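Side-chain contacts in probable fumarate reductase Ifc3 (Shewanella frigidimarina, PDB 1QO8), which catalyses the essentially one-way reduction of fumarate to succinate in vitro, using FAD and four covalently bound c-type haems: residues T374-G379 with I391-T396; M382-G387 with L405-Q410; D440-L445 with A454-T459; N464-V467 with K471-A474. All coordinates share one frame; numbering follows the deposited sequence.

Interaction 1 (T374-G379 with I391-T396)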
loop_
_atom_site.group_PDB
_atom_site.type_symbol
_atom_site.label_atom_id
_atom_site.label_comp_id
_atom_site.label_asym_id
_atom_site.label_seq_id
_atom_site.Cartn_x
_atom_site.Cartn_y
_atom_site.Cartn_z
ATOM N N THR A 374 9.372 -7.642 -30.291
ATOM C CA THR A 374 10.023 -7.873 -31.566
ATOM C C THR A 374 9.034 -8.319 -32.636
ATOM O O THR A 374 9.396 -8.176 -33.843
ATOM C CB THR A 374 11.204 -8.838 -31.495
ATOM O OG1 THR A 374 10.774 -10.192 -31.384
ATOM C CG2 THR A 374 12.145 -8.550 -30.335
ATOM N N VAL A 375 7.812 -8.757 -32.305
ATOM C CA VAL A 375 6.795 -8.991 -33.306
ATOM C C VAL A 375 6.452 -7.677 -34.045
ATOM O O VAL A 375 6.397 -7.721 -35.289
ATOM C CB VAL A 375 5.522 -9.715 -32.890
ATOM C CG1 VAL A 375 4.598 -10.047 -34.058
ATOM C CG2 VAL A 375 5.899 -11.069 -32.208
ATOM N N ARG A 376 6.218 -6.589 -33.335
ATOM C CA ARG A 376 6.061 -5.257 -33.879
ATOM C C ARG A 376 7.404 -4.757 -34.461
ATOM O O ARG A 376 7.416 -4.322 -35.614
ATOM C CB ARG A 376 5.474 -4.306 -32.829
ATOM C CG ARG A 376 4.082 -4.738 -32.348
ATOM C CD ARG A 376 3.649 -3.839 -31.174
ATOM N NE ARG A 376 4.206 -4.334 -29.895
ATOM C CZ ARG A 376 4.804 -3.617 -28.987
ATOM N NH1 ARG A 376 4.995 -2.324 -29.289
ATOM N NH2 ARG A 376 5.227 -3.901 -27.790
ATOM N N GLY A 377 8.542 -4.995 -33.858
ATOM C CA GLY A 377 9.862 -4.532 -34.330
ATOM C C GLY A 377 10.145 -5.001 -35.754
ATOM O O GLY A 377 10.607 -4.282 -36.660
ATOM N N VAL A 378 9.666 -6.204 -36.104
ATOM C CA VAL A 378 10.027 -6.841 -37.347
ATOM C C VAL A 378 8.904 -6.653 -38.317
ATOM O O VAL A 378 8.932 -7.136 -39.469
ATOM C CB VAL A 378 10.541 -8.306 -37.163
ATOM C CG1 VAL A 378 10.944 -8.936 -38.502
ATOM C CG2 VAL A 378 11.716 -8.510 -36.226
ATOM N N GLY A 379 7.822 -5.885 -37.985
ATOM C CA GLY A 379 6.870 -5.503 -38.987
ATOM C C GLY A 379 5.396 -5.455 -38.694
ATOM O O GLY A 379 4.604 -5.023 -39.517
ATOM N N ILE A 391 -2.042 3.828 -32.572
ATOM C CA ILE A 391 -0.776 4.295 -32.009
ATOM C C ILE A 391 0.331 3.653 -32.862
ATOM O O ILE A 391 0.055 2.692 -33.581
ATOM C CB ILE A 391 -0.570 4.030 -30.516
ATOM C CG1 ILE A 391 0.635 4.876 -30.086
ATOM C CG2 ILE A 391 -0.377 2.574 -30.095
ATOM C CD1 ILE A 391 0.711 5.186 -28.588
ATOM N N SER A 392 1.486 4.303 -32.902
ATOM C CA SER A 392 2.600 3.640 -33.545
ATOM C C SER A 392 2.983 2.326 -32.829
ATOM O O SER A 392 3.183 2.380 -31.614
ATOM C CB SER A 392 3.813 4.538 -33.527
ATOM O OG SER A 392 5.002 3.868 -33.971
ATOM N N GLU A 393 3.305 1.316 -33.631
ATOM C CA GLU A 393 3.644 0.003 -33.013
ATOM C C GLU A 393 5.026 0.057 -32.435
ATOM O O GLU A 393 5.442 -0.821 -31.672
ATOM C CB GLU A 393 3.480 -1.055 -34.045
ATOM C CG GLU A 393 2.034 -1.305 -34.468
ATOM C CD GLU A 393 1.573 -0.359 -35.589
ATOM O OE1 GLU A 393 2.348 0.576 -35.926
ATOM O OE2 GLU A 393 0.467 -0.606 -36.110
ATOM N N LEU A 394 5.847 1.051 -32.856
ATOM C CA LEU A 394 7.135 1.244 -32.189
ATOM C C LEU A 394 7.127 2.270 -31.060
ATOM O O LEU A 394 8.261 2.599 -30.684
ATOM C CB LEU A 394 8.188 1.659 -33.256
ATOM C CG LEU A 394 8.185 0.820 -34.525
ATOM C CD1 LEU A 394 9.270 1.296 -35.512
ATOM C CD2 LEU A 394 8.338 -0.704 -34.279
ATOM N N THR A 395 6.031 2.689 -30.409
ATOM C CA THR A 395 6.155 3.479 -29.225
ATOM C C THR A 395 6.867 2.731 -28.073
ATOM O O THR A 395 7.188 1.554 -28.177
ATOM C CB THR A 395 4.836 3.820 -28.518
ATOM O OG1 THR A 395 3.715 3.084 -29.017
ATOM C CG2 THR A 395 4.625 5.243 -28.242
ATOM N N THR A 396 6.993 3.426 -26.940
ATOM C CA THR A 396 7.573 2.821 -25.749
ATOM C C THR A 396 6.537 1.855 -25.176
ATOM O O THR A 396 5.332 2.008 -25.413
ATOM C CB THR A 396 7.845 3.883 -24.642
ATOM O OG1 THR A 396 6.512 4.434 -24.438
ATOM C CG2 THR A 396 8.703 5.067 -25.109
#
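Arg376 gives an N-H of its guanidinium to main chain rather than to a carboxylate: Arg376 NH1 lies 2.9 Å from the carbonyl O of Glu393. The bond is bent, 137° at the hydrogen, and the oxygen sits at the edge of the guanidinium, 20° out of its plane. A turn at chi3 (-84°) in an otherwise extended chain swings the guanidinium round to this oxygen, the Glu393 O that Arg376 CD already passes at 3.5 Å. CB and CD of Arg376 both rest on CB of Glu393, each at 4.0 Å. Across this contact, then, Glu393 offers Arg376 its carbonyl and CB, while its carboxylate is engaged by a salt bridge with Arg389 and a hydrogen bond from Met382 N. The accepting carbonyl belongs to a type I turn, Ser392 to Thr395, stiffened from within. Ser392 O takes both Thr395 N and, at 2.7 Å, Thr395 OG1; Ser392 OG accepts from Leu394 N in an ST turn. Beyond it Thr396 is the N-cap of helix 397-405, whose first residue, Arg397, is by similarity the proton donor. An alanine in place of Arg376 would probably leave the Glu393 carbonyl without this donor and take away the packing of CD against Glu393 CB. On the short helix 374-377, which ends in a Schellman motif at Gly379, Leu394 CD2 reaches Gly377 CA at 4.1 Å. Glu373, thought by similarity to bind succinate, has its side chain about 3 Å from that of Arg376, nearest atoms.

Interaction 2 (M382-G387 with L405-Q410)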
loop_
_atom_site.group_PDB
_atom_site.type_symbol
_atom_site.label_atom_id
_atom_site.label_comp_id
_atom_site.label_asym_id
_atom_site.label_seq_id
_atom_site.Cartn_x
_atom_site.Cartn_y
_atom_site.Cartn_z
ATOM N N MET A 382 -0.628 -3.157 -35.219
ATOM C CA MET A 382 -1.515 -3.322 -34.075
ATOM C C MET A 382 -2.785 -2.525 -34.311
ATOM O O MET A 382 -2.707 -1.342 -34.605
ATOM C CB MET A 382 -0.815 -2.904 -32.770
ATOM C CG MET A 382 -1.649 -3.302 -31.518
ATOM S SD MET A 382 -0.669 -3.060 -30.015
ATOM C CE MET A 382 -0.225 -1.336 -30.107
ATOM N N VAL A 383 -3.884 -3.245 -34.153
ATOM C CA VAL A 383 -5.217 -2.784 -34.493
ATOM C C VAL A 383 -6.184 -3.056 -33.313
ATOM O O VAL A 383 -5.958 -3.986 -32.503
ATOM C CB VAL A 383 -5.446 -3.578 -35.772
ATOM C CG1 VAL A 383 -6.538 -4.579 -35.843
ATOM C CG2 VAL A 383 -5.264 -2.735 -37.032
ATOM N N ASN A 384 -7.189 -2.212 -33.177
ATOM C CA ASN A 384 -8.113 -2.406 -32.033
ATOM C C ASN A 384 -9.176 -3.418 -32.419
ATOM O O ASN A 384 -9.058 -4.013 -33.518
ATOM C CB ASN A 384 -8.672 -1.071 -31.581
ATOM C CG ASN A 384 -9.596 -0.434 -32.594
ATOM O OD1 ASN A 384 -10.025 -1.005 -33.628
ATOM N ND2 ASN A 384 -9.881 0.805 -32.200
ATOM N N LYS A 385 -10.158 -3.681 -31.562
ATOM C CA LYS A 385 -11.207 -4.663 -31.890
ATOM C C LYS A 385 -11.985 -4.419 -33.168
ATOM O O LYS A 385 -12.603 -5.332 -33.757
ATOM C CB LYS A 385 -12.192 -4.644 -30.681
ATOM C CG LYS A 385 -13.664 -4.700 -30.989
ATOM C CD LYS A 385 -14.597 -4.546 -29.798
ATOM C CE LYS A 385 -16.049 -4.573 -30.297
ATOM N NZ LYS A 385 -16.379 -3.203 -30.875
ATOM N N ASP A 386 -12.140 -3.201 -33.632
ATOM C CA ASP A 386 -12.716 -2.823 -34.895
ATOM C C ASP A 386 -11.790 -3.029 -36.106
ATOM O O ASP A 386 -12.302 -3.143 -37.243
ATOM C CB ASP A 386 -13.139 -1.339 -34.909
ATOM C CG ASP A 386 -14.237 -1.098 -33.863
ATOM O OD1 ASP A 386 -15.048 -1.998 -33.588
ATOM O OD2 ASP A 386 -14.243 0.026 -33.293
ATOM N N GLY A 387 -10.508 -3.049 -35.838
ATOM C CA GLY A 387 -9.545 -3.127 -36.929
ATOM C C GLY A 387 -8.857 -1.816 -37.269
ATOM O O GLY A 387 -8.254 -1.792 -38.336
ATOM N N LEU A 405 -5.240 -0.084 -23.221
ATOM C CA LEU A 405 -6.258 0.008 -22.183
ATOM C C LEU A 405 -7.338 1.028 -22.521
ATOM O O LEU A 405 -8.465 0.811 -22.044
ATOM C CB LEU A 405 -5.659 0.324 -20.775
ATOM C CG LEU A 405 -4.694 -0.841 -20.379
ATOM C CD1 LEU A 405 -3.819 -0.542 -19.170
ATOM C CD2 LEU A 405 -5.528 -2.080 -20.041
ATOM N N LYS A 406 -7.050 2.029 -23.358
ATOM C CA LYS A 406 -8.034 2.992 -23.817
ATOM C C LYS A 406 -8.871 2.471 -24.998
ATOM O O LYS A 406 -9.832 3.162 -25.329
ATOM C CB LYS A 406 -7.425 4.287 -24.331
ATOM C CG LYS A 406 -6.506 4.997 -23.355
ATOM C CD LYS A 406 -6.040 6.335 -23.953
ATOM C CE LYS A 406 -6.721 7.477 -23.271
ATOM N NZ LYS A 406 -5.889 8.331 -22.380
ATOM N N GLN A 407 -8.517 1.323 -25.584
ATOM C CA GLN A 407 -9.344 0.853 -26.708
ATOM C C GLN A 407 -10.559 0.077 -26.178
ATOM O O GLN A 407 -10.466 -0.488 -25.092
ATOM C CB GLN A 407 -8.556 -0.081 -27.663
ATOM C CG GLN A 407 -7.243 0.554 -28.156
ATOM C CD GLN A 407 -7.527 1.892 -28.837
ATOM O OE1 GLN A 407 -8.283 1.953 -29.789
ATOM N NE2 GLN A 407 -6.953 2.971 -28.333
ATOM N N PRO A 408 -11.617 -0.023 -26.960
ATOM C CA PRO A 408 -12.762 -0.847 -26.685
ATOM C C PRO A 408 -12.471 -2.289 -26.339
ATOM O O PRO A 408 -11.774 -2.963 -27.113
ATOM C CB PRO A 408 -13.625 -0.860 -27.957
ATOM C CG PRO A 408 -12.961 0.092 -28.888
ATOM C CD PRO A 408 -11.776 0.731 -28.227
ATOM N N GLY A 409 -12.900 -2.703 -25.136
ATOM C CA GLY A 409 -12.583 -4.048 -24.671
ATOM C C GLY A 409 -11.220 -4.080 -24.027
ATOM O O GLY A 409 -10.838 -5.093 -23.455
ATOM N N GLN A 410 -10.430 -3.006 -24.037
ATOM C CA GLN A 410 -9.097 -3.099 -23.429
ATOM C C GLN A 410 -8.144 -4.151 -23.948
ATOM O O GLN A 410 -7.280 -4.645 -23.202
ATOM C CB GLN A 410 -9.286 -3.532 -21.961
ATOM C CG GLN A 410 -8.725 -2.469 -21.081
ATOM C CD GLN A 410 -9.887 -1.579 -20.632
ATOM O OE1 GLN A 410 -11.012 -1.822 -21.081
ATOM N NE2 GLN A 410 -9.440 -0.686 -19.760
HETATM O O HOH W 1 -9.765 -2.923 -28.891
#
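Gln407 starts its contact at CB, which lies 4.0 Å from CB of Asn384, and stays in van der Waals contact with that same atom further out. Its CG passes Asn384 CB at 4.1 Å; a fold at chi2 (-56°) then curls the amide back, keeping CD close by. At the tip, Gln407 OE1 accepts from Asn384 ND2 at 3.1 Å in a nearly straight bond, 168° at the hydrogen. Gln407 OE1 also touches Asn384 CB, at 3.5 Å. The donor lies in the carbonyl plane of Gln407 and the acceptor in the amide plane of Asn384, although the two side chains cross at about a right angle. NE2 turns to another partner, Ala403 O on helix 397-405, so both ends of the amide are used and its rotation is fixed. Asn384 opens a type I turn, Asn384 to Gly387, that follows strand 381-383, the antiparallel neighbour of strand 412-417; its OD1 accepts from Asn388 N and, weakly, from two amides of the turn. A leucine in place of Gln407 would probably leave Asn384 ND2 without its acceptor and Ala403 O without this side-chain donor. Next to this pair, CD of Lys385 lies 4.2 Å from CB of Pro408. A water also joins the two backbones, accepting from Lys385 N at 2.8 Å and donating to Pro408 O at 2.7 Å. Lys385 NZ meanwhile turns to Asp386 OD1 in a salt bridge.

Interaction 3 (D440-L445 with A454-T459)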
loop_
_atom_site.group_PDB
_atom_site.type_symbol
_atom_site.label_atom_id
_atom_site.label_comp_id
_atom_site.label_asym_id
_atom_site.label_seq_id
_atom_site.Cartn_x
_atom_site.Cartn_y
_atom_site.Cartn_z
ATOM N N ASP A 440 -7.402 -16.680 -45.218
ATOM C CA ASP A 440 -6.829 -16.628 -46.554
ATOM C C ASP A 440 -6.860 -15.234 -47.117
ATOM O O ASP A 440 -6.031 -14.976 -47.967
ATOM C CB ASP A 440 -7.450 -17.663 -47.528
ATOM C CG ASP A 440 -6.804 -19.007 -47.164
ATOM O OD1 ASP A 440 -6.092 -19.173 -46.145
ATOM O OD2 ASP A 440 -6.983 -19.995 -47.910
ATOM N N THR A 441 -7.854 -14.406 -46.779
ATOM C CA THR A 441 -7.932 -13.038 -47.231
ATOM C C THR A 441 -8.098 -12.152 -45.972
ATOM O O THR A 441 -8.365 -12.671 -44.874
ATOM C CB THR A 441 -9.150 -12.821 -48.150
ATOM O OG1 THR A 441 -10.292 -12.913 -47.313
ATOM C CG2 THR A 441 -9.372 -13.900 -49.228
ATOM N N VAL A 442 -7.905 -10.853 -46.128
ATOM C CA VAL A 442 -8.015 -9.889 -45.043
ATOM C C VAL A 442 -9.417 -9.863 -44.480
ATOM O O VAL A 442 -9.611 -9.820 -43.266
ATOM C CB VAL A 442 -7.573 -8.483 -45.481
ATOM C CG1 VAL A 442 -7.853 -7.377 -44.474
ATOM C CG2 VAL A 442 -6.071 -8.556 -45.784
ATOM N N GLU A 443 -10.444 -9.866 -45.303
ATOM C CA GLU A 443 -11.822 -10.081 -44.885
ATOM C C GLU A 443 -12.149 -11.355 -44.124
ATOM O O GLU A 443 -12.898 -11.332 -43.118
ATOM C CB GLU A 443 -12.674 -10.066 -46.193
ATOM C CG GLU A 443 -14.123 -9.690 -45.923
ATOM C CD GLU A 443 -15.029 -9.877 -47.130
ATOM O OE1 GLU A 443 -14.776 -9.341 -48.232
ATOM O OE2 GLU A 443 -16.049 -10.578 -47.019
ATOM N N GLN A 444 -11.685 -12.531 -44.571
ATOM C CA GLN A 444 -11.778 -13.711 -43.711
ATOM C C GLN A 444 -11.111 -13.482 -42.349
ATOM O O GLN A 444 -11.670 -13.862 -41.333
ATOM C CB GLN A 444 -11.252 -14.968 -44.389
ATOM C CG GLN A 444 -12.056 -15.425 -45.620
ATOM C CD GLN A 444 -11.240 -16.389 -46.475
ATOM O OE1 GLN A 444 -11.512 -17.592 -46.577
ATOM N NE2 GLN A 444 -10.135 -15.943 -47.059
ATOM N N LEU A 445 -9.909 -12.930 -42.242
ATOM C CA LEU A 445 -9.241 -12.683 -40.972
ATOM C C LEU A 445 -10.183 -11.821 -40.115
ATOM O O LEU A 445 -10.368 -12.019 -38.932
ATOM C CB LEU A 445 -7.949 -11.864 -41.164
ATOM C CG LEU A 445 -6.755 -12.073 -40.218
ATOM C CD1 LEU A 445 -5.960 -10.817 -39.945
ATOM C CD2 LEU A 445 -6.987 -12.936 -38.978
ATOM N N ALA A 454 -14.807 -3.472 -43.272
ATOM C CA ALA A 454 -14.419 -2.199 -43.906
ATOM C C ALA A 454 -13.330 -1.435 -43.181
ATOM O O ALA A 454 -12.388 -0.792 -43.703
ATOM C CB ALA A 454 -15.721 -1.416 -44.097
ATOM N N ASP A 455 -13.381 -1.457 -41.853
ATOM C CA ASP A 455 -12.281 -0.822 -41.090
ATOM C C ASP A 455 -10.960 -1.579 -41.308
ATOM O O ASP A 455 -9.960 -0.919 -41.638
ATOM C CB ASP A 455 -12.641 -0.669 -39.631
ATOM C CG ASP A 455 -13.835 0.192 -39.341
ATOM O OD1 ASP A 455 -14.816 0.323 -40.117
ATOM O OD2 ASP A 455 -13.809 0.835 -38.266
ATOM N N LEU A 456 -10.936 -2.897 -41.220
ATOM C CA LEU A 456 -9.669 -3.613 -41.400
ATOM C C LEU A 456 -9.084 -3.423 -42.810
ATOM O O LEU A 456 -7.876 -3.235 -42.927
ATOM C CB LEU A 456 -9.726 -5.120 -41.156
ATOM C CG LEU A 456 -8.374 -5.836 -41.167
ATOM C CD1 LEU A 456 -7.358 -5.298 -40.138
ATOM C CD2 LEU A 456 -8.536 -7.317 -40.963
ATOM N N ALA A 457 -9.917 -3.610 -43.845
ATOM C CA ALA A 457 -9.495 -3.403 -45.223
ATOM C C ALA A 457 -9.024 -1.971 -45.466
ATOM O O ALA A 457 -8.065 -1.793 -46.155
ATOM C CB ALA A 457 -10.681 -3.613 -46.209
ATOM N N LYS A 458 -9.634 -0.964 -44.791
ATOM C CA LYS A 458 -9.076 0.370 -44.928
ATOM C C LYS A 458 -7.723 0.480 -44.250
ATOM O O LYS A 458 -6.811 1.190 -44.671
ATOM C CB LYS A 458 -10.091 1.386 -44.370
ATOM C CG LYS A 458 -9.460 2.776 -44.341
ATOM C CD LYS A 458 -10.307 3.882 -43.763
ATOM C CE LYS A 458 -9.707 5.277 -44.035
ATOM N NZ LYS A 458 -9.306 5.407 -45.506
ATOM N N THR A 459 -7.595 -0.158 -43.049
ATOM C CA THR A 459 -6.297 -0.119 -42.388
ATOM C C THR A 459 -5.184 -0.733 -43.248
ATOM O O THR A 459 -4.114 -0.173 -43.277
ATOM C CB THR A 459 -6.355 -0.883 -41.035
ATOM O OG1 THR A 459 -7.267 -0.094 -40.256
ATOM C CG2 THR A 459 -4.969 -1.008 -40.451
#
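Val442 and Leu456 make the heart of this helix-to-helix contact: CG1 of Val442 meets CD2 of Leu456 at 3.6 Å and CG of Leu456 at 3.7 Å. The same CD2 methyl of Leu456 also lies 3.6 Å from the carbonyl O of Val442, so one branch of the leucine touches both side chain and backbone. With CG1 anti to the backbone N (chi1 171°), Val442 directs that methyl toward helix 453-469, where it also approaches Ala457 N. Leu445, one turn on, adds a looser touch, its CD1 4.5 Å from Leu456 CD2. Further out, Tyr489 of strand 489-505 packs on both Val442 and Leu445, Val460 lies on Val442, and Met451 covers Leu456. The start of helix 442-448 is set by Thr441 at the N-cap, whose OG1 accepts from Gln444 N at 3.1 Å in an almost straight bond. No hydrogen bond crosses between the segments. Helix 442-448 is therefore held to helix 453-469 here by shape and apolar burial, while the capping bond of Thr441 serves the helix's own first turn.

Interaction 4 (N464-V467 with K471-A474)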
loop_
_atom_site.group_PDB
_atom_site.type_symbol
_atom_site.label_atom_id
_atom_site.label_comp_id
_atom_site.label_asym_id
_atom_site.label_seq_id
_atom_site.Cartn_x
_atom_site.Cartn_y
_atom_site.Cartn_z
ATOM N N ASN A 464 -0.432 -0.290 -46.138
ATOM C CA ASN A 464 0.408 -0.640 -47.296
ATOM C C ASN A 464 0.899 0.600 -48.068
ATOM O O ASN A 464 2.061 0.671 -48.493
ATOM C CB ASN A 464 -0.359 -1.569 -48.276
ATOM C CG ASN A 464 -0.606 -2.948 -47.601
ATOM O OD1 ASN A 464 0.070 -3.283 -46.608
ATOM N ND2 ASN A 464 -1.575 -3.723 -48.099
ATOM N N GLY A 465 0.079 1.660 -48.122
ATOM C CA GLY A 465 0.505 2.930 -48.737
ATOM C C GLY A 465 1.534 3.579 -47.836
ATOM O O GLY A 465 2.437 4.227 -48.363
ATOM N N TYR A 466 1.450 3.424 -46.489
ATOM C CA TYR A 466 2.510 3.956 -45.652
ATOM C C TYR A 466 3.772 3.140 -45.878
ATOM O O TYR A 466 4.863 3.688 -45.654
ATOM C CB TYR A 466 2.231 4.064 -44.143
ATOM C CG TYR A 466 0.904 4.707 -43.786
ATOM C CD1 TYR A 466 0.439 5.764 -44.619
ATOM C CD2 TYR A 466 0.120 4.313 -42.703
ATOM C CE1 TYR A 466 -0.769 6.361 -44.391
ATOM C CE2 TYR A 466 -1.097 4.909 -42.438
ATOM C CZ TYR A 466 -1.519 5.950 -43.296
ATOM O OH TYR A 466 -2.735 6.549 -43.083
ATOM N N VAL A 467 3.633 1.835 -46.300
ATOM C CA VAL A 467 4.969 1.236 -46.460
ATOM C C VAL A 467 5.509 1.694 -47.858
ATOM O O VAL A 467 6.716 1.845 -47.906
ATOM C CB VAL A 467 5.182 -0.179 -46.055
ATOM C CG1 VAL A 467 4.038 -0.891 -45.240
ATOM C CG2 VAL A 467 5.808 -1.105 -47.067
ATOM N N LYS A 471 6.210 6.701 -44.990
ATOM C CA LYS A 471 5.776 7.776 -44.107
ATOM C C LYS A 471 4.420 7.401 -43.525
ATOM O O LYS A 471 3.531 7.112 -44.307
ATOM C CB LYS A 471 5.448 9.057 -45.031
ATOM C CG LYS A 471 6.778 9.799 -45.237
ATOM C CD LYS A 471 6.789 10.670 -46.494
ATOM C CE LYS A 471 7.945 11.656 -46.419
ATOM N NZ LYS A 471 7.648 12.769 -45.440
ATOM N N ASP A 472 4.267 7.345 -42.221
ATOM C CA ASP A 472 2.948 6.845 -41.663
ATOM C C ASP A 472 2.219 8.132 -41.162
ATOM O O ASP A 472 2.655 8.694 -40.154
ATOM C CB ASP A 472 3.223 5.993 -40.466
ATOM C CG ASP A 472 2.029 5.714 -39.539
ATOM O OD1 ASP A 472 0.857 5.847 -39.900
ATOM O OD2 ASP A 472 2.300 5.248 -38.402
ATOM N N THR A 473 1.337 8.651 -41.990
ATOM C CA THR A 473 0.646 9.894 -41.653
ATOM C C THR A 473 -0.372 9.721 -40.518
ATOM O O THR A 473 -0.619 10.728 -39.845
ATOM C CB THR A 473 -0.078 10.411 -42.912
ATOM O OG1 THR A 473 -0.820 9.435 -43.599
ATOM C CG2 THR A 473 0.958 10.895 -43.963
ATOM N N ALA A 474 -0.965 8.513 -40.355
ATOM C CA ALA A 474 -1.746 8.320 -39.095
ATOM C C ALA A 474 -0.928 8.482 -37.846
ATOM O O ALA A 474 -1.302 9.235 -36.913
ATOM C CB ALA A 474 -2.493 7.002 -39.147
#
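Tyr466 and Asp472 bring their CA atoms within 4.9 Å where the chain, having left helix 453-469, doubles back past the helix's last turns; one weak bond, Lys471 N to Tyr466 O at 3.4 Å, crosses between the backbones. The returning chain then lies along the tyrosine side chain from root to hydroxyl. Lys471 O touches Tyr466 CB at 3.3 Å and makes a CA-H...O contact with Tyr466 CA. Asp472 CA sits over one face of the Tyr466 ring, 4.1 Å from the centroid and 27° off the normal, a CH-pi contact, and Thr473 N lies above the same face, displaced toward the rim. Backbone thus covers this face, and the side chains of Asp472, Thr473 and Ala474 add further contacts to the ring. CG stays anti to the carbonyl carbon (chi1 -48°), a setting that sends the ring toward residues 472-474. Asp472 OD1 lies 3.3 Å from Tyr466 CD2, its carboxylate turned 32° from the ring. Thr473, crossing the tyrosine at about a right angle, has OG1 3.2 Å from Tyr466 CE1. Ala474 CB packs 4.1 Å from Tyr466 CE2. The Asp472 carboxylate finds its polar partners beyond the ring: OD1 has Arg389 in a salt bridge and Phe475 N, and OD2 takes Arg477 N. The buried charge is likely to be eased by these donors. Arg389 and Met480 also pack on Tyr466; the contact joins the end of helix 453-469 to the start of the loop that leads to strand 489-505.

Interactions 1 and 2 interlock along the chain, their segments alternating, while interactions 3 and 4 follow in series. All four belong to the FAD-binding part of the protein. Interactions 1 and 2, with centres about 16 Å apart, are joined directly by Glu393 OE2 and Met382 N. Interaction 2 touches interaction 3 through Gly387 O and Thr459 OG1, and interactions 3 and 4 share helix 453-469, their centres about 17 Å apart. Interaction 4 lies about 14 Å from interaction 1, centre to centre, without touching it; Arg389 spans the two, bridging Glu393 and Asp472. The four thus tie together one region of helices, loops and the strand 381-383, with interaction 1 beside the residues assigned by similarity to substrate binding and proton donation.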